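PDB 6QGL: VP5 from Halorubrum pleomorphic virus 6, which is a viral envelope protein and probably mediates fusion of the virus membrane with that of its haloarchaeal host. Local coordinates for residues 370-375 / 399-404; 383-388 / 393-398; 11-16 / 377-382. One frame throughout, in Å; residues are numbered along the deposited sequence.

Interaction 1 of 3, residues 370-375 / 399-404; sequences GTITIT and ADWTDN
W401 lays one face of its indole against I374 and turns an edge toward I372, and these apolar contacts carry most of the interface. I374 CD1 sits 4.1 Å from the centroid of the six-membered ring of W401, only 16° off the ring normal, a CH-pi contact over the face. This placement follows from the first torsion of I374, whose CG1 lies between the backbone N and the carbonyl carbon (chi1 60°); CD1 then reaches over the indole while CG2 approaches the far corner of the ring, 3.7 Å from W401 CH2. The same corner is met by I372 CG2, also 3.7 Å from W401 CH2. Branched aliphatic chains suit these buried positions because two arms of one residue can follow the broad outline of an indole.

Polar atoms play a smaller part. I372 O lies in the plane of the W401 ring, at its edge, 3.3 Å from CZ3. At the border of the contact the methyl CG2 of T373 lies 4.1 Å from N404 ND2, an amide nitrogen whose hydrogen bond goes to T408 OG1.

In the small antiparallel sheet here, strands 371-374 and 402-403 are the outer members and strand 409-412 runs between them; W401, just before strand 402-403, therefore spans the central strand and also packs on Y411 there and on I384 of strand 382-388.

Interaction 2 of 3, residues 383-388 / 393-398; sequences AIEVTT and TVSVPA
The carbonyl oxygen of V396 accepts the backbone N-H of I384 at 2.8 Å, the shortest hydrogen bond between the two strands, and also takes a weak one from W401 NE1. The CA of A383 adds a CA-H...O contact to this V396 O at 3.3 Å. Strands 383-388 and 393-397 form a beta hairpin, its two arms joined by four residues and running antiparallel at 160°.

V396 N returns a bond to I384 O at 2.9 Å, completing one hydrogen-bonded pair, and V386 with V394 makes the next: V386 N gives to V394 O at 2.9 Å and V394 N to V386 O at 3.0 Å. Between and beyond them lie the non-hydrogen-bonded pairs A383 with P397, E385 with S395 and T387 with T393. Such a site tolerates P397, since no N-H is needed there for the hairpin partner.

Side chains alternate accordingly. I384, V386, V394 and V396 share a buried face, where beta-branched aliphatics favour the extended backbone. V394 holds CG1 between its backbone N and carbonyl carbon (chi1 57°), bringing that methyl to 4.0 Å from V386 CB; I372 and I374 of strand 371-374 cover this side, with W401 against I384. The other face is more polar: the E385 chain passes its CG by S395 OG, while its OE2 forms a salt bridge with R428 of strand 422-431, the neighbour of strand 382-388 on its other flank. S395 OG stands 3.5 Å from the small methyl CB of A383. Toward the turn, the hydroxyls T387 OG1 and T393 OG1 share a hydrogen bond of 3.0 Å.

Interaction 3 of 3, residues 11-16 / 377-382; sequences AAAISA and EPYEGT
Y379 presents one ring face to the backbone of A13 and is also met by A12, and these apolar contacts make up the meeting of two loops. A13 CA lies 4.0 Å from the centroid of the Y379 ring and 13° off its normal, a CH-pi contact over the face but displaced toward the rim. A13 CB reaches the same ring at CD2, 3.9 Å away. A12 comes at the ring obliquely, its CB 3.5 Å from Y379 CD1. Alanines suit this surface: with a lone methyl each, they let an aromatic ring settle directly on the main chain.

Hydrogen bonds serve to shape each loop internally. Residues 11-14 form a type I beta turn, closed by I14 N to A11 O at 2.8 Å, and this bend is what offers A12 and A13 to the ring, although residues 4-26 are predicted to be a transmembrane helix. Across from it, Y379 to T382 make a type II turn, whose third position requires the positive phi (85°) that G381 readily adopts. Y379 O is gripped twice by T382, from OG1 at 2.7 Å and from N at 3.3 Å, both on the same face of the carbonyl.

Y379 swings its ring away from that carbonyl, CG being anti to the carbonyl carbon (chi1 -48°). There the ring also meets F429 and W360, each edge-to-face, while A13 O accepts a hydrogen bond from T314 OG1.

From the N terminus, residues 11-16 open interaction 3, which closes only after some 360 residues at 377-382. Before that closure strand 371-374 has opened interaction 1, so the two cross. The chain then passes directly from the turn at 377-382 into strand 382-388, and interaction 2 forms as a local hairpin wholly within the span of interaction 1, which closes when 399-404 arrives just after the second hairpin arm. Interactions 3 and 2 follow in series. Together they tie the three-stranded sheet to the hairpin and bring the N-terminal loop against the turn that leads into it: P378 touches W401, I384 and A398, bringing all three contacts into one continuous packing.

Interaction 1 of 3, residues 370-375 / 399-404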
loop_
_atom_site.group_PDB
_atom_site.type_symbol
_atom_site.label_atom_id
_atom_site.label_comp_id
_atom_site.label_asym_id
_atom_site.label_seq_id
_atom_site.Cartn_x
_atom_site.Cartn_y
_atom_site.Cartn_z
ATOM N N GLY A 370 34.057 -24.278 5.305
ATOM C CA GLY A 370 32.720 -24.269 4.722
ATOM C C GLY A 370 31.878 -23.053 5.048
ATOM O O GLY A 370 30.754 -22.947 4.555
ATOM N N THR A 371 32.393 -22.117 5.864
ATOM C CA THR A 371 31.623 -20.930 6.255
ATOM C C THR A 371 31.809 -19.773 5.267
ATOM O O THR A 371 32.940 -19.369 4.985
ATOM C CB THR A 371 31.908 -20.532 7.717
ATOM O OG1 THR A 371 31.991 -21.710 8.517
ATOM C CG2 THR A 371 30.846 -19.609 8.294
ATOM N N ILE A 372 30.685 -19.251 4.751
ATOM C CA ILE A 372 30.608 -18.114 3.824
ATOM C C ILE A 372 30.104 -16.907 4.630
ATOM O O ILE A 372 29.094 -17.023 5.323
ATOM C CB ILE A 372 29.662 -18.436 2.623
ATOM C CG1 ILE A 372 30.111 -19.703 1.866
ATOM C CG2 ILE A 372 29.518 -17.236 1.673
ATOM C CD1 ILE A 372 29.004 -20.391 1.103
ATOM N N THR A 373 30.800 -15.758 4.540
ATOM C CA THR A 373 30.411 -14.547 5.265
ATOM C C THR A 373 30.079 -13.401 4.307
ATOM O O THR A 373 30.819 -13.156 3.354
ATOM C CB THR A 373 31.471 -14.161 6.321
ATOM O OG1 THR A 373 31.911 -15.330 7.015
ATOM C CG2 THR A 373 30.953 -13.142 7.333
ATOM N N ILE A 374 28.961 -12.705 4.576
ATOM C CA ILE A 374 28.480 -11.546 3.813
ATOM C C ILE A 374 28.534 -10.293 4.707
ATOM O O ILE A 374 28.384 -10.418 5.924
ATOM C CB ILE A 374 27.092 -11.799 3.156
ATOM C CG1 ILE A 374 25.998 -12.115 4.205
ATOM C CG2 ILE A 374 27.196 -12.910 2.097
ATOM C CD1 ILE A 374 24.553 -12.057 3.719
ATOM N N THR A 375 28.789 -9.104 4.121
ATOM C CA THR A 375 28.945 -7.856 4.886
ATOM C C THR A 375 27.695 -6.939 4.868
ATOM O O THR A 375 27.779 -5.777 5.281
ATOM C CB THR A 375 30.213 -7.099 4.439
ATOM O OG1 THR A 375 30.069 -6.680 3.082
ATOM C CG2 THR A 375 31.483 -7.920 4.603
ATOM N N ALA A 399 16.753 -16.482 5.211
ATOM C CA ALA A 399 16.380 -17.122 6.477
ATOM C C ALA A 399 17.439 -18.087 7.033
ATOM O O ALA A 399 17.419 -18.384 8.231
ATOM C CB ALA A 399 15.049 -17.839 6.323
ATOM N N ASP A 400 18.355 -18.569 6.172
ATOM C CA ASP A 400 19.418 -19.502 6.553
ATOM C C ASP A 400 20.727 -18.800 6.968
ATOM O O ASP A 400 21.617 -19.452 7.525
ATOM C CB ASP A 400 19.651 -20.538 5.439
ATOM C CG ASP A 400 18.451 -21.414 5.099
ATOM O OD1 ASP A 400 17.325 -21.087 5.542
ATOM O OD2 ASP A 400 18.633 -22.409 4.370
ATOM N N TRP A 401 20.831 -17.478 6.721
ATOM C CA TRP A 401 21.995 -16.663 7.081
ATOM C C TRP A 401 21.939 -16.281 8.565
ATOM O O TRP A 401 20.992 -15.620 8.997
ATOM C CB TRP A 401 22.074 -15.399 6.206
ATOM C CG TRP A 401 22.458 -15.654 4.779
ATOM C CD1 TRP A 401 21.627 -15.684 3.700
ATOM C CD2 TRP A 401 23.782 -15.877 4.274
ATOM N NE1 TRP A 401 22.347 -15.917 2.552
ATOM C CE2 TRP A 401 23.673 -16.043 2.875
ATOM C CE3 TRP A 401 25.054 -15.955 4.867
ATOM C CZ2 TRP A 401 24.785 -16.298 2.062
ATOM C CZ3 TRP A 401 26.154 -16.200 4.060
ATOM C CH2 TRP A 401 26.015 -16.373 2.677
ATOM N N THR A 402 22.951 -16.710 9.341
ATOM C CA THR A 402 23.057 -16.449 10.780
ATOM C C THR A 402 23.716 -15.085 11.033
ATOM O O THR A 402 24.813 -14.835 10.533
ATOM C CB THR A 402 23.806 -17.602 11.481
ATOM O OG1 THR A 402 23.283 -18.856 11.036
ATOM C CG2 THR A 402 23.722 -17.525 12.999
ATOM N N ASP A 403 23.048 -14.217 11.818
ATOM C CA ASP A 403 23.542 -12.882 12.176
ATOM C C ASP A 403 24.641 -12.991 13.237
ATOM O O ASP A 403 24.427 -13.617 14.278
ATOM C CB ASP A 403 22.382 -11.995 12.685
ATOM C CG ASP A 403 22.634 -10.491 12.705
ATOM O OD1 ASP A 403 23.808 -10.079 12.859
ATOM O OD2 ASP A 403 21.653 -9.725 12.594
ATOM N N ASN A 404 25.813 -12.380 12.970
ATOM C CA ASN A 404 26.952 -12.380 13.900
ATOM C C ASN A 404 26.900 -11.177 14.851
ATOM O O ASN A 404 27.586 -11.177 15.876
ATOM C CB ASN A 404 28.293 -12.394 13.145
ATOM C CG ASN A 404 28.450 -13.472 12.096
ATOM O OD1 ASN A 404 28.177 -14.659 12.321
ATOM N ND2 ASN A 404 28.926 -13.078 10.927
#

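Interaction 2 of 3, residues 383-388 / 393-398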
loop_
_atom_site.group_PDB
_atom_site.type_symbol
_atom_site.label_atom_id
_atom_site.label_comp_id
_atom_site.label_asym_id
_atom_site.label_seq_id
_atom_site.Cartn_x
_atom_site.Cartn_y
_atom_site.Cartn_z
ATOM N N ALA A 383 17.408 -15.484 -2.397
ATOM C CA ALA A 383 18.485 -16.399 -2.046
ATOM C C ALA A 383 19.780 -15.911 -2.678
ATOM O O ALA A 383 19.776 -15.497 -3.843
ATOM C CB ALA A 383 18.165 -17.807 -2.525
ATOM N N ILE A 384 20.880 -15.920 -1.901
ATOM C CA ILE A 384 22.195 -15.513 -2.397
ATOM C C ILE A 384 22.862 -16.756 -2.967
ATOM O O ILE A 384 23.112 -17.717 -2.233
ATOM C CB ILE A 384 23.073 -14.777 -1.341
ATOM C CG1 ILE A 384 22.353 -13.525 -0.791
ATOM C CG2 ILE A 384 24.447 -14.399 -1.934
ATOM C CD1 ILE A 384 22.838 -13.042 0.555
ATOM N N GLU A 385 23.088 -16.751 -4.290
ATOM C CA GLU A 385 23.730 -17.838 -5.023
ATOM C C GLU A 385 25.227 -17.556 -5.049
ATOM O O GLU A 385 25.683 -16.675 -5.782
ATOM C CB GLU A 385 23.155 -17.976 -6.446
ATOM C CG GLU A 385 21.702 -18.421 -6.492
ATOM C CD GLU A 385 21.217 -18.879 -7.853
ATOM O OE1 GLU A 385 20.770 -20.044 -7.960
ATOM O OE2 GLU A 385 21.280 -18.077 -8.814
ATOM N N VAL A 386 25.976 -18.267 -4.196
ATOM C CA VAL A 386 27.422 -18.105 -4.041
ATOM C C VAL A 386 28.159 -19.114 -4.920
ATOM O O VAL A 386 27.956 -20.319 -4.772
ATOM C CB VAL A 386 27.855 -18.210 -2.549
ATOM C CG1 VAL A 386 29.348 -17.941 -2.381
ATOM C CG2 VAL A 386 27.037 -17.271 -1.666
ATOM N N THR A 387 29.016 -18.613 -5.825
ATOM C CA THR A 387 29.831 -19.441 -6.710
ATOM C C THR A 387 31.275 -19.371 -6.236
ATOM O O THR A 387 31.837 -18.280 -6.142
ATOM C CB THR A 387 29.637 -19.040 -8.184
ATOM O OG1 THR A 387 28.275 -19.270 -8.549
ATOM C CG2 THR A 387 30.556 -19.812 -9.132
ATOM N N THR A 388 31.866 -20.534 -5.924
ATOM C CA THR A 388 33.248 -20.617 -5.449
ATOM C C THR A 388 34.231 -20.653 -6.619
ATOM O O THR A 388 33.821 -20.814 -7.771
ATOM C CB THR A 388 33.447 -21.788 -4.462
ATOM O OG1 THR A 388 33.445 -23.035 -5.157
ATOM C CG2 THR A 388 32.431 -21.794 -3.324
ATOM N N THR A 393 28.416 -24.051 -6.836
ATOM C CA THR A 393 27.431 -23.046 -6.448
ATOM C C THR A 393 26.549 -23.564 -5.315
ATOM O O THR A 393 26.234 -24.753 -5.262
ATOM C CB THR A 393 26.650 -22.543 -7.685
ATOM O OG1 THR A 393 27.579 -22.177 -8.706
ATOM C CG2 THR A 393 25.757 -21.340 -7.384
ATOM N N VAL A 394 26.180 -22.661 -4.400
ATOM C CA VAL A 394 25.299 -22.934 -3.271
ATOM C C VAL A 394 24.255 -21.822 -3.199
ATOM O O VAL A 394 24.609 -20.644 -3.272
ATOM C CB VAL A 394 26.063 -23.175 -1.930
ATOM C CG1 VAL A 394 26.973 -22.004 -1.559
ATOM C CG2 VAL A 394 25.107 -23.504 -0.787
ATOM N N SER A 395 22.970 -22.196 -3.121
ATOM C CA SER A 395 21.881 -21.229 -3.008
ATOM C C SER A 395 21.489 -21.132 -1.541
ATOM O O SER A 395 21.121 -22.140 -0.928
ATOM C CB SER A 395 20.693 -21.625 -3.878
ATOM O OG SER A 395 19.717 -20.595 -3.880
ATOM N N VAL A 396 21.643 -19.935 -0.961
ATOM C CA VAL A 396 21.353 -19.715 0.452
ATOM C C VAL A 396 20.199 -18.725 0.615
ATOM O O VAL A 396 20.396 -17.538 0.342
ATOM C CB VAL A 396 22.603 -19.276 1.273
ATOM C CG1 VAL A 396 22.334 -19.383 2.771
ATOM C CG2 VAL A 396 23.847 -20.078 0.893
ATOM N N PRO A 397 19.007 -19.172 1.087
ATOM C CA PRO A 397 17.907 -18.215 1.316
ATOM C C PRO A 397 18.216 -17.349 2.536
ATOM O O PRO A 397 18.841 -17.843 3.476
ATOM C CB PRO A 397 16.695 -19.120 1.562
ATOM C CG PRO A 397 17.256 -20.362 2.112
ATOM C CD PRO A 397 18.627 -20.537 1.513
ATOM N N ALA A 398 17.792 -16.070 2.527
ATOM C CA ALA A 398 18.057 -15.122 3.617
ATOM C C ALA A 398 17.833 -15.692 5.026
ATOM O O ALA A 398 18.661 -15.457 5.911
ATOM C CB ALA A 398 17.246 -13.856 3.428
#

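Interaction 3 of 3, residues 11-16 / 377-382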
loop_
_atom_site.group_PDB
_atom_site.type_symbol
_atom_site.label_atom_id
_atom_site.label_comp_id
_atom_site.label_asym_id
_atom_site.label_seq_id
_atom_site.Cartn_x
_atom_site.Cartn_y
_atom_site.Cartn_z
ATOM N N ALA A 11 10.335 -3.461 0.094
ATOM C CA ALA A 11 11.069 -4.729 -0.042
ATOM C C ALA A 11 12.536 -4.405 0.165
ATOM O O ALA A 11 13.012 -3.408 -0.380
ATOM C CB ALA A 11 10.837 -5.319 -1.423
ATOM N N ALA A 12 13.265 -5.190 0.978
ATOM C CA ALA A 12 14.683 -4.916 1.263
ATOM C C ALA A 12 15.483 -4.662 -0.029
ATOM O O ALA A 12 16.388 -3.819 -0.061
ATOM C CB ALA A 12 15.283 -6.070 2.049
ATOM N N ALA A 13 15.091 -5.360 -1.119
ATOM C CA ALA A 13 15.700 -5.253 -2.435
ATOM C C ALA A 13 15.329 -3.978 -3.162
ATOM O O ALA A 13 16.094 -3.534 -3.988
ATOM C CB ALA A 13 15.321 -6.454 -3.288
ATOM N N ILE A 14 14.141 -3.434 -2.965
ATOM C CA ILE A 14 13.759 -2.206 -3.666
ATOM C C ILE A 14 13.177 -1.241 -2.636
ATOM O O ILE A 14 12.266 -1.639 -1.896
ATOM C CB ILE A 14 12.801 -2.440 -4.876
ATOM C CG1 ILE A 14 13.282 -3.590 -5.782
ATOM C CG2 ILE A 14 12.609 -1.163 -5.706
ATOM C CD1 ILE A 14 12.213 -4.163 -6.583
ATOM N N SER A 15 13.680 0.009 -2.571
ATOM C CA SER A 15 13.197 1.038 -1.638
ATOM C C SER A 15 11.679 1.254 -1.787
ATOM O O SER A 15 11.027 1.720 -0.851
ATOM C CB SER A 15 13.967 2.337 -1.855
ATOM O OG SER A 15 15.348 2.152 -1.582
ATOM N N ALA A 16 11.132 0.854 -2.958
ATOM C CA ALA A 16 9.721 0.911 -3.323
ATOM C C ALA A 16 8.821 0.154 -2.354
ATOM O O ALA A 16 9.113 -0.997 -2.014
ATOM C CB ALA A 16 9.524 0.356 -4.720
ATOM N N GLU A 377 22.953 -7.131 5.101
ATOM C CA GLU A 377 21.765 -7.922 5.432
ATOM C C GLU A 377 21.144 -8.574 4.184
ATOM O O GLU A 377 20.857 -7.865 3.213
ATOM C CB GLU A 377 20.728 -7.077 6.205
ATOM C CG GLU A 377 19.557 -7.879 6.765
ATOM C CD GLU A 377 19.013 -7.451 8.116
ATOM O OE1 GLU A 377 18.820 -6.232 8.332
ATOM O OE2 GLU A 377 18.756 -8.345 8.956
ATOM N N PRO A 378 20.942 -9.918 4.194
ATOM C CA PRO A 378 20.312 -10.572 3.034
ATOM C C PRO A 378 18.848 -10.155 2.901
ATOM O O PRO A 378 18.163 -9.975 3.913
ATOM C CB PRO A 378 20.464 -12.064 3.341
ATOM C CG PRO A 378 20.542 -12.144 4.817
ATOM C CD PRO A 378 21.232 -10.891 5.270
ATOM N N TYR A 379 18.385 -9.962 1.659
ATOM C CA TYR A 379 17.023 -9.514 1.372
ATOM C C TYR A 379 15.997 -10.625 1.548
ATOM O O TYR A 379 16.225 -11.753 1.102
ATOM C CB TYR A 379 16.924 -8.907 -0.038
ATOM C CG TYR A 379 17.990 -7.887 -0.391
ATOM C CD1 TYR A 379 18.371 -6.900 0.516
ATOM C CD2 TYR A 379 18.545 -7.845 -1.666
ATOM C CE1 TYR A 379 19.320 -5.935 0.182
ATOM C CE2 TYR A 379 19.498 -6.887 -2.011
ATOM C CZ TYR A 379 19.879 -5.929 -1.086
ATOM O OH TYR A 379 20.814 -4.979 -1.422
ATOM N N GLU A 380 14.859 -10.294 2.193
ATOM C CA GLU A 380 13.739 -11.209 2.460
ATOM C C GLU A 380 13.073 -11.627 1.142
ATOM O O GLU A 380 12.774 -10.773 0.304
ATOM C CB GLU A 380 12.710 -10.564 3.417
ATOM C CG GLU A 380 13.228 -10.286 4.825
ATOM C CD GLU A 380 12.259 -9.676 5.829
ATOM O OE1 GLU A 380 11.202 -9.149 5.412
ATOM O OE2 GLU A 380 12.567 -9.720 7.041
ATOM N N GLY A 381 12.890 -12.935 0.966
ATOM C CA GLY A 381 12.297 -13.508 -0.238
ATOM C C GLY A 381 13.281 -13.752 -1.368
ATOM O O GLY A 381 12.867 -14.060 -2.490
ATOM N N THR A 382 14.594 -13.595 -1.092
ATOM C CA THR A 382 15.665 -13.829 -2.067
ATOM C C THR A 382 16.700 -14.784 -1.503
ATOM O O THR A 382 16.873 -14.865 -0.284
ATOM C CB THR A 382 16.362 -12.526 -2.535
ATOM O OG1 THR A 382 17.125 -11.960 -1.471
ATOM C CG2 THR A 382 15.406 -11.504 -3.137
#